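Local coordinates for protein CrmK (Actinoalloteichus sp. WH1-2216-6, PDB 5I1V) that carries a covalently bound FAD and acts as an oxidase, probably recycling shunt products in caerulomycin biosynthesis, at residues G66-F69 against V70-D74; R15-L18 against L19-D23. All blocks are in the same frame, centred on the assembly; numbering follows the deposited sequence.

In the fold
Both contacts are short local folds of the chain, with centres about 13 Å apart and nearest atoms about 5 Å apart, so they do not touch. Contact 1 meets the FAD directly, whereas contact 2 reaches it only through Asp23 at the end of its segment. Contact 2 comes first in sequence, where helix 15-19 runs out into the loop before strand 33-36; contact 1 follows in the loop between strands 57-60 and 77-80. Each is partly buried. Of the residues that touch in contact 1, Phe69 and Val70 are buried beside the adenosine ribose, and two waters help the backbone turn. Contact 2 relies on helical backbone bonds and an arginine, with Leu19 and Tyr16 buried, Asp17 exposed and Arg15 reaching the second subunit.

Contact 1 of 2, residues G66-F69 against V70-D74; sequences GEAF and VASPD. With FAD (flavin-adenine dinucleotide), chain E.
Ser72 N donates to Ala68 O at 3.0 Å, with a bent N-H...O angle of 138°, and this bond closes the turn through Phe69, Val70 and Ala71. Two waters complete it: one donates to Glu67 O and accepts from Val70 N, while the other donates to Phe69 O at 2.8 Å and meets Ser72 OG weakly. On the cofactor side, Val70 CG2 lies against FAD C2B and its hydroxyl O2B, both at 3.7 Å, a van der Waals contact that suits an apolar branch. With CG1 anti to the backbone N (chi1 177°), CG2 is left to face the ribose. Phe69 adds its CB, 3.7 Å from FAD O3B, which lies near the ring plane at the edge. Glu67 CB sits over the outer part of one face of this ring, 3.5 Å from its plane, and His493 also stacks with the ring. Further out, Glu67 OE1 forms a salt bridge with Lys341 and accepts from Ile452 N. The turn belongs to the FAD-binding domain of this PCMH-type flavoprotein, in the loop joining strand 57-60 to strand 77-80, neighbours in one mixed sheet, and Val70 O accepts from Thr58 OG1.

Contact 2 of 2, residues R15-L18 against L19-D23; sequences RYDL and LARAD
Arg21 NH2 donates to Asp17 O at 2.9 Å, nearly straight at 162°, with the oxygen at the edge of the guanidinium and in its plane. The arginine chain, bent at its second torsion, brings CD to 3.3 Å from Asp17 O as it folds back over the helix end. One water accepts from Arg21 NH2 and donates to Asp17 OD1; the two charged groups, side by side with planes 67° apart, remain beyond salt-bridge range. A leucine in place of Arg21 would probably leave Asp17 O without this donor and Asp17 OD1 without its water-mediated link to a positive charge. This is the C-terminal end of a short helix: the i to i+4 bonds Leu19 N to Arg15 O (2.9 Å) and Ala20 N to Tyr16 O give way to an i to i+3 bond, Arg21 N to Leu18 O. The short Ala20 CB fits 3.4 Å from Tyr16 O. Apolar Leu18 suits the subunit interface, packing on Leu320 of the second subunit, whose Lys113 O accepts from Arg15 NH1; Arg15 also pairs with Asp13. Helix 15-19 lies against strand 7-9 through Arg15, Tyr16 and Leu19, while Leu19 and the following Ala20 touch Phe34 of strand 33-36.

Contact 1 of 2, residues G66-F69 against V70-D74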
loop_
_atom_site.group_PDB
_atom_site.type_symbol
_atom_site.label_atom_id
_atom_site.label_comp_id
_atom_site.label_asym_id
_atom_site.label_seq_id
_atom_site.Cartn_x
_atom_site.Cartn_y
_atom_site.Cartn_z
ATOM N N GLY A 66 -18.058 5.196 -0.504
ATOM C CA GLY A 66 -18.683 4.369 -1.525
ATOM C C GLY A 66 -19.666 5.115 -2.419
ATOM O O GLY A 66 -19.989 4.645 -3.467
ATOM N N GLU A 67 -20.071 6.321 -2.056
ATOM C CA GLU A 67 -20.985 7.120 -2.877
ATOM C C GLU A 67 -20.362 8.479 -3.159
ATOM O O GLU A 67 -19.241 8.730 -2.737
ATOM C CB GLU A 67 -22.295 7.334 -2.140
ATOM C CG GLU A 67 -23.125 6.091 -1.936
ATOM C CD GLU A 67 -23.799 5.567 -3.217
ATOM O OE1 GLU A 67 -24.652 4.669 -3.073
ATOM O OE2 GLU A 67 -23.500 6.034 -4.347
ATOM N N ALA A 68 -21.096 9.342 -3.838
ATOM C CA ALA A 68 -20.602 10.623 -4.302
ATOM C C ALA A 68 -20.802 11.721 -3.243
ATOM O O ALA A 68 -21.092 12.856 -3.578
ATOM C CB ALA A 68 -21.332 11.047 -5.565
ATOM N N PHE A 69 -20.648 11.397 -1.983
ATOM C CA PHE A 69 -20.935 12.375 -0.930
ATOM C C PHE A 69 -19.963 13.509 -0.978
ATOM O O PHE A 69 -20.312 14.629 -0.649
ATOM C CB PHE A 69 -20.855 11.704 0.428
ATOM C CG PHE A 69 -21.912 10.656 0.649
ATOM C CD1 PHE A 69 -22.968 10.515 -0.227
ATOM C CD2 PHE A 69 -21.888 9.881 1.777
ATOM C CE1 PHE A 69 -23.956 9.596 0.006
ATOM C CE2 PHE A 69 -22.894 8.954 2.034
ATOM C CZ PHE A 69 -23.920 8.812 1.126
ATOM N N VAL A 70 -18.721 13.225 -1.348
ATOM C CA VAL A 70 -17.702 14.309 -1.389
ATOM C C VAL A 70 -17.748 14.998 -2.760
ATOM O O VAL A 70 -17.661 16.204 -2.856
ATOM C CB VAL A 70 -16.286 13.740 -1.143
ATOM C CG1 VAL A 70 -15.225 14.835 -1.258
ATOM C CG2 VAL A 70 -16.128 12.979 0.166
ATOM N N ALA A 71 -17.909 14.191 -3.811
ATOM C CA ALA A 71 -17.603 14.529 -5.193
ATOM C C ALA A 71 -18.826 14.861 -6.080
ATOM O O ALA A 71 -18.669 15.096 -7.259
ATOM C CB ALA A 71 -16.790 13.385 -5.817
ATOM N N SER A 72 -20.019 14.946 -5.508
ATOM C CA SER A 72 -21.177 15.535 -6.187
ATOM C C SER A 72 -20.827 16.722 -7.095
ATOM O O SER A 72 -20.123 17.612 -6.659
ATOM C CB SER A 72 -22.191 16.022 -5.135
ATOM O OG SER A 72 -23.180 15.062 -4.966
ATOM N N PRO A 73 -21.378 16.769 -8.327
ATOM C CA PRO A 73 -21.134 17.897 -9.250
ATOM C C PRO A 73 -21.542 19.261 -8.730
ATOM O O PRO A 73 -21.073 20.279 -9.243
ATOM C CB PRO A 73 -21.989 17.563 -10.496
ATOM C CG PRO A 73 -22.801 16.365 -10.161
ATOM C CD PRO A 73 -22.247 15.725 -8.925
ATOM N N ASP A 74 -22.406 19.318 -7.736
ATOM C CA ASP A 74 -22.778 20.610 -7.198
ATOM C C ASP A 74 -21.905 21.063 -6.034
ATOM O O ASP A 74 -22.191 22.097 -5.432
ATOM C CB ASP A 74 -24.248 20.627 -6.772
ATOM C CG ASP A 74 -24.563 19.587 -5.767
ATOM O OD1 ASP A 74 -23.889 18.525 -5.746
ATOM O OD2 ASP A 74 -25.494 19.822 -4.997
HETATM P PA FAD E . -13.855 10.034 2.419
HETATM O O1A FAD E . -14.380 9.614 1.068
HETATM O O2A FAD E . -12.753 11.052 2.403
HETATM O O5B FAD E . -15.037 10.527 3.328
HETATM C C5B FAD E . -16.124 9.689 3.707
HETATM C C4B FAD E . -17.280 10.567 4.207
HETATM O O4B FAD E . -16.841 11.160 5.445
HETATM C C3B FAD E . -17.697 11.744 3.351
HETATM O O3B FAD E . -19.047 12.053 3.648
HETATM C C2B FAD E . -16.828 12.865 3.848
HETATM O O2B FAD E . -17.181 14.199 3.471
HETATM C C1B FAD E . -16.773 12.564 5.351
HETATM N N9A FAD E . -15.481 12.976 5.952
HETATM C C8A FAD E . -14.206 12.662 5.568
HETATM N N7A FAD E . -13.301 13.354 6.336
HETATM C C5A FAD E . -14.019 14.068 7.177
HETATM C C6A FAD E . -13.656 14.968 8.243
HETATM N N6A FAD E . -12.369 15.129 8.480
HETATM N N1A FAD E . -14.654 15.556 8.913
HETATM C C2A FAD E . -15.955 15.367 8.604
HETATM N N3A FAD E . -16.377 14.491 7.656
HETATM C C4A FAD E . -15.415 13.893 6.909
HETATM N N1 FAD E . -14.821 0.408 7.170
HETATM C C2 FAD E . -14.701 -0.382 8.262
HETATM O O2 FAD E . -15.314 -0.104 9.299
HETATM N N3 FAD E . -13.926 -1.488 8.287
HETATM C C4 FAD E . -13.237 -1.937 7.245
HETATM O O4 FAD E . -12.506 -2.945 7.336
HETATM C C4X FAD E . -13.288 -1.150 6.021
HETATM N N5 FAD E . -12.607 -1.545 4.912
HETATM C C5X FAD E . -12.597 -0.737 3.840
HETATM C C6 FAD E . -11.777 -1.038 2.753
HETATM C C7 FAD E . -11.725 -0.255 1.600
HETATM C C7M FAD E . -10.791 -0.651 0.450
HETATM C C8 FAD E . -12.590 0.944 1.573
HETATM C C8M FAD E . -12.629 1.844 0.369
HETATM C C9 FAD E . -13.428 1.269 2.645
HETATM C C9A FAD E . -13.460 0.470 3.787
HETATM N N10 FAD E . -14.272 0.779 4.884
HETATM C C10 FAD E . -14.176 0.015 6.033
HETATM C "C1'" FAD E . -15.318 1.799 4.806
HETATM C "C2'" FAD E . -14.813 3.111 5.313
HETATM O "O2'" FAD E . -14.857 3.095 6.727
HETATM C "C3'" FAD E . -15.577 4.270 4.765
HETATM O "O3'" FAD E . -15.488 4.237 3.313
HETATM C "C4'" FAD E . -15.065 5.607 5.341
HETATM O "O4'" FAD E . -16.157 6.527 5.321
HETATM C "C5'" FAD E . -13.893 6.127 4.534
HETATM O "O5'" FAD E . -13.407 7.312 5.165
HETATM P P FAD E . -12.437 8.208 4.286
HETATM O O1P FAD E . -11.362 7.378 3.689
HETATM O O2P FAD E . -12.045 9.425 5.063
HETATM O O3P FAD E . -13.430 8.655 3.086
HETATM O O HOH W 1 -17.393 10.893 -2.660
HETATM O O HOH W 2 -22.708 15.498 -1.801
#

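Contact 2 of 2, residues R15-L18 against L19-D23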
loop_
_atom_site.group_PDB
_atom_site.type_symbol
_atom_site.label_atom_id
_atom_site.label_comp_id
_atom_site.label_asym_id
_atom_site.label_seq_id
_atom_site.Cartn_x
_atom_site.Cartn_y
_atom_site.Cartn_z
ATOM N N ARG A 15 -2.522 19.379 -10.735
ATOM C CA ARG A 15 -3.010 18.539 -9.645
ATOM C C ARG A 15 -4.522 18.334 -9.602
ATOM O O ARG A 15 -5.009 17.394 -8.954
ATOM C CB ARG A 15 -2.567 19.152 -8.306
ATOM C CG ARG A 15 -1.112 18.968 -8.016
ATOM C CD ARG A 15 -0.739 19.727 -6.778
ATOM N NE ARG A 15 -0.715 21.149 -7.021
ATOM C CZ ARG A 15 -0.194 22.030 -6.167
ATOM N NH1 ARG A 15 0.304 21.635 -4.994
ATOM N NH2 ARG A 15 -0.202 23.316 -6.472
ATOM N N TYR A 16 -5.283 19.213 -10.257
ATOM C CA TYR A 16 -6.718 19.197 -10.058
ATOM C C TYR A 16 -7.315 17.871 -10.501
ATOM O O TYR A 16 -8.199 17.325 -9.801
ATOM C CB TYR A 16 -7.314 20.399 -10.797
ATOM C CG TYR A 16 -8.811 20.558 -10.726
ATOM C CD1 TYR A 16 -9.651 19.774 -11.505
ATOM C CD2 TYR A 16 -9.400 21.520 -9.867
ATOM C CE1 TYR A 16 -11.030 19.954 -11.471
ATOM C CE2 TYR A 16 -10.776 21.677 -9.826
ATOM C CZ TYR A 16 -11.573 20.904 -10.612
ATOM O OH TYR A 16 -12.922 21.113 -10.578
ATOM N N ASP A 17 -6.876 17.337 -11.638
ATOM C CA ASP A 17 -7.524 16.107 -12.157
ATOM C C ASP A 17 -7.218 14.924 -11.268
ATOM O O ASP A 17 -8.036 14.056 -11.124
ATOM C CB ASP A 17 -7.171 15.792 -13.613
ATOM C CG ASP A 17 -7.812 16.788 -14.602
ATOM O OD1 ASP A 17 -8.788 17.508 -14.254
ATOM O OD2 ASP A 17 -7.304 16.867 -15.726
ATOM N N LEU A 18 -6.035 14.914 -10.652
ATOM C CA LEU A 18 -5.691 13.892 -9.634
ATOM C C LEU A 18 -6.577 14.032 -8.402
ATOM O O LEU A 18 -7.210 13.079 -7.952
ATOM C CB LEU A 18 -4.216 14.030 -9.273
ATOM C CG LEU A 18 -3.529 12.935 -8.405
ATOM C CD1 LEU A 18 -3.673 13.319 -6.967
ATOM C CD2 LEU A 18 -4.010 11.512 -8.698
ATOM N N LEU A 19 -6.640 15.238 -7.830
ATOM C CA LEU A 19 -7.508 15.425 -6.673
ATOM C C LEU A 19 -8.983 15.136 -6.912
ATOM O O LEU A 19 -9.714 14.865 -5.970
ATOM C CB LEU A 19 -7.333 16.837 -6.098
ATOM C CG LEU A 19 -5.932 17.086 -5.544
ATOM C CD1 LEU A 19 -5.815 18.537 -5.181
ATOM C CD2 LEU A 19 -5.678 16.207 -4.335
ATOM N N ALA A 20 -9.434 15.208 -8.154
ATOM C CA ALA A 20 -10.811 14.985 -8.483
ATOM C C ALA A 20 -11.227 13.511 -8.394
ATOM O O ALA A 20 -12.432 13.220 -8.298
ATOM C CB ALA A 20 -11.089 15.512 -9.848
ATOM N N ARG A 21 -10.241 12.610 -8.418
ATOM C CA ARG A 21 -10.441 11.182 -8.420
ATOM C C ARG A 21 -10.059 10.567 -7.077
ATOM O O ARG A 21 -9.093 10.979 -6.461
ATOM C CB ARG A 21 -9.620 10.573 -9.544
ATOM C CG ARG A 21 -10.169 10.941 -10.898
ATOM C CD ARG A 21 -9.127 11.040 -11.986
ATOM N NE ARG A 21 -9.856 11.198 -13.240
ATOM C CZ ARG A 21 -10.283 12.353 -13.751
ATOM N NH1 ARG A 21 -10.994 12.310 -14.863
ATOM N NH2 ARG A 21 -9.978 13.552 -13.197
ATOM N N ALA A 22 -10.885 9.678 -6.542
ATOM C CA ALA A 22 -10.527 9.027 -5.294
ATOM C C ALA A 22 -10.826 7.560 -5.516
ATOM O O ALA A 22 -10.719 7.101 -6.662
ATOM C CB ALA A 22 -11.288 9.634 -4.126
ATOM N N ASP A 23 -11.196 6.806 -4.479
ATOM C CA ASP A 23 -11.244 5.363 -4.605
ATOM C C ASP A 23 -12.291 4.858 -5.606
ATOM O O ASP A 23 -12.176 3.740 -6.165
ATOM C CB ASP A 23 -11.509 4.730 -3.241
ATOM C CG ASP A 23 -11.583 3.205 -3.324
ATOM O OD1 ASP A 23 -10.566 2.620 -3.753
ATOM O OD2 ASP A 23 -12.667 2.621 -3.027
HETATM O O HOH W 3 -11.129 15.953 -13.576
#